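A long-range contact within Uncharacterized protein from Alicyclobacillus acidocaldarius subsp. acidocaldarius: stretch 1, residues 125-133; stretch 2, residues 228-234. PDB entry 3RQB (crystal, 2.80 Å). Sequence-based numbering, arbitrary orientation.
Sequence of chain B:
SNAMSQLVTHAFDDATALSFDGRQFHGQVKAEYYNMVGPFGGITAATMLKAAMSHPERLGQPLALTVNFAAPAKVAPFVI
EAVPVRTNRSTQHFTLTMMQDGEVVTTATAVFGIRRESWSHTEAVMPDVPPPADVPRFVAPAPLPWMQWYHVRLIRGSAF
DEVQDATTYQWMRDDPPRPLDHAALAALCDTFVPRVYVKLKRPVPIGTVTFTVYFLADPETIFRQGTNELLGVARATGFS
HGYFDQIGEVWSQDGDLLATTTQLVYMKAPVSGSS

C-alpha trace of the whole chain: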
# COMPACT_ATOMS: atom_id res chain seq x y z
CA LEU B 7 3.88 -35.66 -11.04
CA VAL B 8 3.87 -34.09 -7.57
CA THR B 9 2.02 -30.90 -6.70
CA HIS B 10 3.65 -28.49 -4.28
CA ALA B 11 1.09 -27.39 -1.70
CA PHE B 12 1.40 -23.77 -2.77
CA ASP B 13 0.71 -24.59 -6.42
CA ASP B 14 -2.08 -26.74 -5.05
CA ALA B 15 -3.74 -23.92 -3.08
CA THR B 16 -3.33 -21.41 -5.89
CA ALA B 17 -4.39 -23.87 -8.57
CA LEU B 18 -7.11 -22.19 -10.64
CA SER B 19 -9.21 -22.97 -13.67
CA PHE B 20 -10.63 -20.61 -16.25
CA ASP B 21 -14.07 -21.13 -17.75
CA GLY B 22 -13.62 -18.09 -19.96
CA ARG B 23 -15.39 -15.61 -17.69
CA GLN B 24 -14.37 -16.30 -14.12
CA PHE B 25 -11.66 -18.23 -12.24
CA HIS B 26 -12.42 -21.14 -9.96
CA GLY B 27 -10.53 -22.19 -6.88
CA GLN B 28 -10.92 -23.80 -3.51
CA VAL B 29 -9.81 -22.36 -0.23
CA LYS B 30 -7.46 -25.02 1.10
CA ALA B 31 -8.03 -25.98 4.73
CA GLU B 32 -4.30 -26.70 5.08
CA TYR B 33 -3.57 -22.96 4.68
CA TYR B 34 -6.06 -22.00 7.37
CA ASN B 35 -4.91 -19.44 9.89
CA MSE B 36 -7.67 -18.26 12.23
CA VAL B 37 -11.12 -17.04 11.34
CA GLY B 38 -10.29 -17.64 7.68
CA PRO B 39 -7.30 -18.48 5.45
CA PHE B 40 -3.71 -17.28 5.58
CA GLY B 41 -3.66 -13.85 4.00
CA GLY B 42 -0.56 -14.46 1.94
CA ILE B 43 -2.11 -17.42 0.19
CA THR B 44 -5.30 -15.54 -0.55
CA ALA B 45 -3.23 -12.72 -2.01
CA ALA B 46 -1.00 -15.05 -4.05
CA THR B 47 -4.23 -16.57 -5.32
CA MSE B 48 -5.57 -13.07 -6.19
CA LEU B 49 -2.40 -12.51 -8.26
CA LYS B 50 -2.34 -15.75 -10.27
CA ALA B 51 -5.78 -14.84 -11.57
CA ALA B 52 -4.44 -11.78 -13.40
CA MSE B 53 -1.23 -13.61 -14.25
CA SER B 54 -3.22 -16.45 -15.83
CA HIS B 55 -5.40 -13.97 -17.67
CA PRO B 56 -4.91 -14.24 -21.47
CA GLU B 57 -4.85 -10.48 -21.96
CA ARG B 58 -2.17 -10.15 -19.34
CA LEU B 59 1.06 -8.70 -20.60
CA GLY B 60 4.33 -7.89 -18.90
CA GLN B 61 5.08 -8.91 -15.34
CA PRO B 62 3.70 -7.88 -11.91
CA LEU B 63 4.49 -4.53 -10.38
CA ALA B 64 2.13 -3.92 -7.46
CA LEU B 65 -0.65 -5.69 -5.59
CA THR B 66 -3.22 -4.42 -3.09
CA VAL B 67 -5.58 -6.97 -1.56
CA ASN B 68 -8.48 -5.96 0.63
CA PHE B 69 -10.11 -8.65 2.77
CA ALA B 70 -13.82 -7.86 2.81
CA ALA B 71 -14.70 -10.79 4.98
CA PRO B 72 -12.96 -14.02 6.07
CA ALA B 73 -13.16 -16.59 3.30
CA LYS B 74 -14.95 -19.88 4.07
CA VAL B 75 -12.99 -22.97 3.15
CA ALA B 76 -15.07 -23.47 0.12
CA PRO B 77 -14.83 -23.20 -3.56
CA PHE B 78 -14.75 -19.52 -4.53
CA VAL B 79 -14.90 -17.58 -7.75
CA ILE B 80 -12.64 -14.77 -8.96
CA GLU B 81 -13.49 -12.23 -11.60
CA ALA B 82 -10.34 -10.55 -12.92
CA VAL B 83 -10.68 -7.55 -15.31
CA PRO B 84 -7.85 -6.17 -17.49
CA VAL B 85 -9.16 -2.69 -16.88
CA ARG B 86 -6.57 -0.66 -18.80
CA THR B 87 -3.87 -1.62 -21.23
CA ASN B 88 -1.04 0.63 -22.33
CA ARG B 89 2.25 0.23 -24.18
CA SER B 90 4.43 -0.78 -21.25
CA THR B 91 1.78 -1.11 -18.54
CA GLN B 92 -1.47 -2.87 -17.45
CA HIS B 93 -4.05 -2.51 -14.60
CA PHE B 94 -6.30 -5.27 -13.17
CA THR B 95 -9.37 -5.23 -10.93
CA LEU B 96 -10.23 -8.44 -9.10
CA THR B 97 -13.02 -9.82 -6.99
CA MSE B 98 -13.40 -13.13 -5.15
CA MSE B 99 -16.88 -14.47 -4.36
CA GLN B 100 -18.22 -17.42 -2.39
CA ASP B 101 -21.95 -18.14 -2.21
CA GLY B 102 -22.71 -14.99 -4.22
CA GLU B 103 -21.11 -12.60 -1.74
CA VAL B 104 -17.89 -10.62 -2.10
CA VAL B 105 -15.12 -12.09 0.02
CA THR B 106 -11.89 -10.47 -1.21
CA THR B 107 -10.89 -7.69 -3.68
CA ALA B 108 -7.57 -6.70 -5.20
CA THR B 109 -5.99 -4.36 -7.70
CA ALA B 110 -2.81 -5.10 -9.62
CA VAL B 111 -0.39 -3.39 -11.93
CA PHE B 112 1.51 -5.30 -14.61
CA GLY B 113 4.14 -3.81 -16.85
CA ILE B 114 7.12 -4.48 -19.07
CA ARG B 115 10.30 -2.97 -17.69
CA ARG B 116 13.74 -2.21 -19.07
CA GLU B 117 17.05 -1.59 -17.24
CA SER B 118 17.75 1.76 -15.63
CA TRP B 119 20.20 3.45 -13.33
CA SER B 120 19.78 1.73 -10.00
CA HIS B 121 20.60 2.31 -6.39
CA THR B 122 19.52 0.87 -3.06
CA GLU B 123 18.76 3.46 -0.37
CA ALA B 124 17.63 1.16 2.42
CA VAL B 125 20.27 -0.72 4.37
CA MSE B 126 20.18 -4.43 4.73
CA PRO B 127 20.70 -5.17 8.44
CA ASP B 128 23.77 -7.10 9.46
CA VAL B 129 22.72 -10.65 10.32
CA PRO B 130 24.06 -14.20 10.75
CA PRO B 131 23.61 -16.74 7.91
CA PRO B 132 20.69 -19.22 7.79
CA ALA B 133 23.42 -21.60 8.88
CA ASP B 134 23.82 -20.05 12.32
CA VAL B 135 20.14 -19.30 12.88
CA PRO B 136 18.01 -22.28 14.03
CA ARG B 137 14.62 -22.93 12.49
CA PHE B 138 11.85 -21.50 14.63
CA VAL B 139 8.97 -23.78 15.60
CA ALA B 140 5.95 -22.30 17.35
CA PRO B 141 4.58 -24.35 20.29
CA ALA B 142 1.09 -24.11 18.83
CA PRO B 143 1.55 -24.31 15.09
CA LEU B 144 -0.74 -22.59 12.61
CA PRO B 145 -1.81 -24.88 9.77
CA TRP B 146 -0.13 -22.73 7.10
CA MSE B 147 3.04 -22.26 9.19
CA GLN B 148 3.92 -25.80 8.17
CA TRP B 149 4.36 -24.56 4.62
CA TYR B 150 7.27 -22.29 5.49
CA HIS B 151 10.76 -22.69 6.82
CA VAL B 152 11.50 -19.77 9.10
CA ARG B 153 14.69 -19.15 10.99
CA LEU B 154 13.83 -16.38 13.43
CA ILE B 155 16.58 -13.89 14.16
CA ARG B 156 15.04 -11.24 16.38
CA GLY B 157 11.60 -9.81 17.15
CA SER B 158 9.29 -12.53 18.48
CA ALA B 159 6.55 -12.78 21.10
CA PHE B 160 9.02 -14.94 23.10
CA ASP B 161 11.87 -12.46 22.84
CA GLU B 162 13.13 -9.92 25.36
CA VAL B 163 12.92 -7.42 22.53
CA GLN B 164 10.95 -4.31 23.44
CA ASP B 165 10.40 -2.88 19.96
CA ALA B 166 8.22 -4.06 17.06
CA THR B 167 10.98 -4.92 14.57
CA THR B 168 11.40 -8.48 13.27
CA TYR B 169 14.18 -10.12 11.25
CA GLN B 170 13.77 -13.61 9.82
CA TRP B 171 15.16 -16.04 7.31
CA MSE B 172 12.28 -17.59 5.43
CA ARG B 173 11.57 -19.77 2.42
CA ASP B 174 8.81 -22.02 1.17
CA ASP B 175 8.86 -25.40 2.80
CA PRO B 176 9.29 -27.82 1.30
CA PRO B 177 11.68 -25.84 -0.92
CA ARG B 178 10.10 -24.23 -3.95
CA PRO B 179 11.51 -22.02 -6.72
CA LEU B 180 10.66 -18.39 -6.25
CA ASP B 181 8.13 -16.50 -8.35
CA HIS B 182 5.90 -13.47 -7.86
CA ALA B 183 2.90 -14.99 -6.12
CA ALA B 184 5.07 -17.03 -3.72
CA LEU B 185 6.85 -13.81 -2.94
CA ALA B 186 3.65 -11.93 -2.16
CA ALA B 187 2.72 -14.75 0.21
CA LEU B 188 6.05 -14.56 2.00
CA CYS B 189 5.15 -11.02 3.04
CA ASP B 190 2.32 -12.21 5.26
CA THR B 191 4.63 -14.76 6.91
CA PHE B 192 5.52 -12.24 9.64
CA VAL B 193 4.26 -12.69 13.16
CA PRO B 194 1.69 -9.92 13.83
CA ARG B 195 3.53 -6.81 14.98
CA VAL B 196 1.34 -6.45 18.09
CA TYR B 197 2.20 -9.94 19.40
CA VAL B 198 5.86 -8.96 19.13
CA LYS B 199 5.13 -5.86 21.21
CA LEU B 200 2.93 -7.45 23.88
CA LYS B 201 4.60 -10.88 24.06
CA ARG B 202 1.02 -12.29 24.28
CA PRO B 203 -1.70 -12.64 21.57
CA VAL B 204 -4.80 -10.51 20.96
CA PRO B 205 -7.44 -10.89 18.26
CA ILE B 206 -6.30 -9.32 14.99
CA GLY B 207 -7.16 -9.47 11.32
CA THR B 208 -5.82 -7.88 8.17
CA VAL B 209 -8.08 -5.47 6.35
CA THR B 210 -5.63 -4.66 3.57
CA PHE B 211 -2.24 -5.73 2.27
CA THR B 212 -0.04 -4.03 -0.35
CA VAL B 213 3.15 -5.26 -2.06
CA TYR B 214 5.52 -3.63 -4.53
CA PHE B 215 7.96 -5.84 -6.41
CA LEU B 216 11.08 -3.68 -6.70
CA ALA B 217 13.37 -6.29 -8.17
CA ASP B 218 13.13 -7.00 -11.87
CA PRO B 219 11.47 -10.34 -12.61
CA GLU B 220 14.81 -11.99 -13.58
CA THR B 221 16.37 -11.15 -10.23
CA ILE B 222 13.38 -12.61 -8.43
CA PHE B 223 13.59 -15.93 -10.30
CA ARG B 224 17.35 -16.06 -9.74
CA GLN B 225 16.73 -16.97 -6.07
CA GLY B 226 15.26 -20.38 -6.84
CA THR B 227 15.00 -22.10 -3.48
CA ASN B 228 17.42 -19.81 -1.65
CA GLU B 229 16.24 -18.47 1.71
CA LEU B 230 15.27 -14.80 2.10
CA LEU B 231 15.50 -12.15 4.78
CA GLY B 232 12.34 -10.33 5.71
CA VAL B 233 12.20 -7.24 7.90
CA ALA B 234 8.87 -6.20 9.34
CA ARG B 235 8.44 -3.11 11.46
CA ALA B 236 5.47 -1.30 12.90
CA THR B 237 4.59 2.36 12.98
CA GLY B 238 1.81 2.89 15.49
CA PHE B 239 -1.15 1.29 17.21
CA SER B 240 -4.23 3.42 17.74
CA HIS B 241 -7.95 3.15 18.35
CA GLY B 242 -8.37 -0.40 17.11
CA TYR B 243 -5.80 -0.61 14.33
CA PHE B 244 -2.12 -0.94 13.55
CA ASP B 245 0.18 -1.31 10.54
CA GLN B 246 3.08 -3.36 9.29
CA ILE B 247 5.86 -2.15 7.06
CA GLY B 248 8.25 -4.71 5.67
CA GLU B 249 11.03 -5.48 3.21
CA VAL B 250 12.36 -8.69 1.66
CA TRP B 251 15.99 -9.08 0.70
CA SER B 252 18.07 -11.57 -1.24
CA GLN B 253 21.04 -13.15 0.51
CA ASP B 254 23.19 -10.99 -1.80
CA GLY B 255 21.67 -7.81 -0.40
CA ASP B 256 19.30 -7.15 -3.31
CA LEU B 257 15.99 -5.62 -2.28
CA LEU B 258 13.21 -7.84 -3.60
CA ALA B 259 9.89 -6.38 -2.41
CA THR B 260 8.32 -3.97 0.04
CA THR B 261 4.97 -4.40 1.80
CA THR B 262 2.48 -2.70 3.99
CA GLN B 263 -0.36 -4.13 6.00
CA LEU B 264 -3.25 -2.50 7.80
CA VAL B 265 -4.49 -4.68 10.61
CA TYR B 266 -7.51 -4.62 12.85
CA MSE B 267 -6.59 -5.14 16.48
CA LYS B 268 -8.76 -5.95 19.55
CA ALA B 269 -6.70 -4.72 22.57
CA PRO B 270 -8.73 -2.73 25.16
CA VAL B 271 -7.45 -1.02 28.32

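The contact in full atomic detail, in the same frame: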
# COMPACT_ATOMS: atom_id res chain seq x y z
N VAL B 125 19.16 0.13 4.00
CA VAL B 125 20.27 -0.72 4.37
C VAL B 125 19.77 -2.09 4.76
O VAL B 125 18.85 -2.23 5.57
CB VAL B 125 21.03 -0.19 5.59
CG1 VAL B 125 22.29 -1.04 5.83
CG2 VAL B 125 21.38 1.27 5.40
N MSE B 126 20.39 -3.11 4.18
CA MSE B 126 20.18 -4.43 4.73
C MSE B 126 20.88 -4.51 6.08
O MSE B 126 22.05 -4.14 6.21
CB MSE B 126 20.70 -5.51 3.79
CG MSE B 126 20.28 -6.90 4.21
SE MSE B 126 20.96 -8.26 2.99
CE MSE B 126 22.89 -8.01 3.29
N PRO B 127 20.14 -4.95 7.11
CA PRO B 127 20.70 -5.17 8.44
C PRO B 127 21.82 -6.19 8.40
O PRO B 127 21.87 -7.02 7.49
CB PRO B 127 19.51 -5.72 9.25
CG PRO B 127 18.45 -6.02 8.25
CD PRO B 127 18.67 -5.11 7.10
N ASP B 128 22.72 -6.11 9.37
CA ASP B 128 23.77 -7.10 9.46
C ASP B 128 23.25 -8.27 10.28
O ASP B 128 22.82 -8.09 11.41
CB ASP B 128 25.03 -6.53 10.11
CG ASP B 128 26.20 -7.49 10.03
OD1 ASP B 128 26.46 -8.03 8.93
OD2 ASP B 128 26.84 -7.73 11.08
N VAL B 129 23.31 -9.47 9.70
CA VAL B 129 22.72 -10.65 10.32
C VAL B 129 23.55 -11.91 10.09
O VAL B 129 24.32 -11.99 9.12
CB VAL B 129 21.31 -10.93 9.76
CG1 VAL B 129 20.46 -9.67 9.83
CG2 VAL B 129 21.39 -11.43 8.32
N PRO B 130 23.40 -12.91 10.97
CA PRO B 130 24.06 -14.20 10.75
C PRO B 130 23.43 -14.93 9.57
O PRO B 130 22.33 -14.58 9.15
CB PRO B 130 23.81 -14.96 12.06
CG PRO B 130 22.59 -14.32 12.64
CD PRO B 130 22.66 -12.87 12.25
N PRO B 131 24.14 -15.93 9.02
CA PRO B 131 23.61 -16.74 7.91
C PRO B 131 22.56 -17.72 8.40
O PRO B 131 22.51 -18.04 9.59
CB PRO B 131 24.85 -17.50 7.42
CG PRO B 131 26.03 -16.90 8.14
CD PRO B 131 25.50 -16.34 9.41
N PRO B 132 21.72 -18.22 7.48
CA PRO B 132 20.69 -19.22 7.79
C PRO B 132 21.34 -20.41 8.49
O PRO B 132 20.69 -21.13 9.24
CB PRO B 132 20.19 -19.66 6.41
CG PRO B 132 20.45 -18.48 5.54
CD PRO B 132 21.73 -17.87 6.05
N ALA B 133 22.63 -20.58 8.23
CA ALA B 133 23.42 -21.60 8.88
C ALA B 133 23.35 -21.47 10.40
O ALA B 133 22.98 -22.41 11.11
CB ALA B 133 24.87 -21.49 8.42
N ASN B 228 16.63 -20.48 -2.67
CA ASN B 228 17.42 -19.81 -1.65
C ASN B 228 16.55 -19.09 -0.63
O ASN B 228 15.53 -18.49 -0.99
CB ASN B 228 18.38 -18.84 -2.30
CG ASN B 228 19.19 -19.48 -3.40
OD1 ASN B 228 18.93 -20.62 -3.82
ND2 ASN B 228 20.19 -18.75 -3.88
N GLU B 229 16.97 -19.13 0.63
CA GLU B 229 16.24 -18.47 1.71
C GLU B 229 16.28 -16.95 1.55
O GLU B 229 17.14 -16.41 0.86
CB GLU B 229 16.81 -18.86 3.09
CG GLU B 229 16.56 -20.31 3.45
CD GLU B 229 16.99 -20.64 4.87
OE1 GLU B 229 16.27 -20.24 5.82
OE2 GLU B 229 18.04 -21.31 5.02
N LEU B 230 15.33 -16.26 2.17
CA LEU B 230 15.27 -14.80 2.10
C LEU B 230 15.21 -14.16 3.48
O LEU B 230 14.83 -14.81 4.46
CB LEU B 230 14.07 -14.35 1.29
CG LEU B 230 13.88 -15.14 0.01
CD1 LEU B 230 12.57 -14.76 -0.65
CD2 LEU B 230 15.06 -14.91 -0.91
N LEU B 231 15.56 -12.89 3.53
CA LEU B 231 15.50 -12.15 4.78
C LEU B 231 14.40 -11.12 4.74
O LEU B 231 14.48 -10.15 3.99
CB LEU B 231 16.82 -11.45 5.04
CG LEU B 231 16.78 -10.83 6.44
CD1 LEU B 231 16.88 -11.95 7.46
CD2 LEU B 231 17.88 -9.79 6.63
N GLY B 232 13.37 -11.34 5.54
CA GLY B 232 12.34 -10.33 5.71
C GLY B 232 12.63 -9.41 6.89
O GLY B 232 13.26 -9.81 7.87
N VAL B 233 12.15 -8.18 6.79
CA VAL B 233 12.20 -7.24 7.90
C VAL B 233 10.84 -6.58 8.02
O VAL B 233 10.43 -5.82 7.14
CB VAL B 233 13.23 -6.12 7.65
CG1 VAL B 233 13.24 -5.14 8.83
CG2 VAL B 233 14.61 -6.71 7.38
N ALA B 234 10.16 -6.82 9.13
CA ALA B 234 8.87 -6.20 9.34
C ALA B 234 8.96 -5.29 10.54
O ALA B 234 9.47 -5.68 11.59
CB ALA B 234 7.80 -7.26 9.54

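How do the two backbones lie against each other? Residues 230-234 form a strand, whereas 125-133 runs alongside without regular structure. The CA atoms of P127 and V233 are 8.8 Å apart and those of M126 and L231 9.0 Å, too far for main-chain pairing, and no hydrogen bond crosses. As the first stretch ascends in number the second descends, P132 lying nearest E229, so the chains run in opposite senses and side chains fill the gap.

Which side chains of the second stretch reach across? L231 and V233, in the strand, and E229, just before it, point their CA-to-CB bonds toward the first stretch, while L230 points away, the alternation expected of an extended chain. L231 is t at chi1 and p at chi2, which carries CD2 out to the partner; there it meets P127 CG at 4.1 Å and V129 CG1 at 4.1 Å, with M126 CG looser at 4.5 Å from CD2. Of all residues here, it has the most surface covered by the other stretch.

How does the first stretch receive these methyls? P127 has a C-gamma endo pucker, and its CG sits 4.0 Å from V233 CG2 as well as near L231, so one ring carbon serves two strand residues. V233 is t, V129 is m, and each presents a methyl to the contact. M126 is a selenomethionine, and its CA-to-CB bond points sideways; with chi1 t, CG comes to 4.5 Å from L231 CD2, a loose contact, and chi2 t and chi3 p set the course of SE and CE beyond it. All these pairings are apolar, held by dispersion and the exclusion of water.

What happens at the E229 end? Its m, t side chain extends so that OE2 comes 3.0 Å from P132 CB, a tight approach of a carboxylate oxygen to an aliphatic carbon. That carbon offers no conventional hydrogen bond; OE2 is hydrogen-bonded elsewhere in the structure.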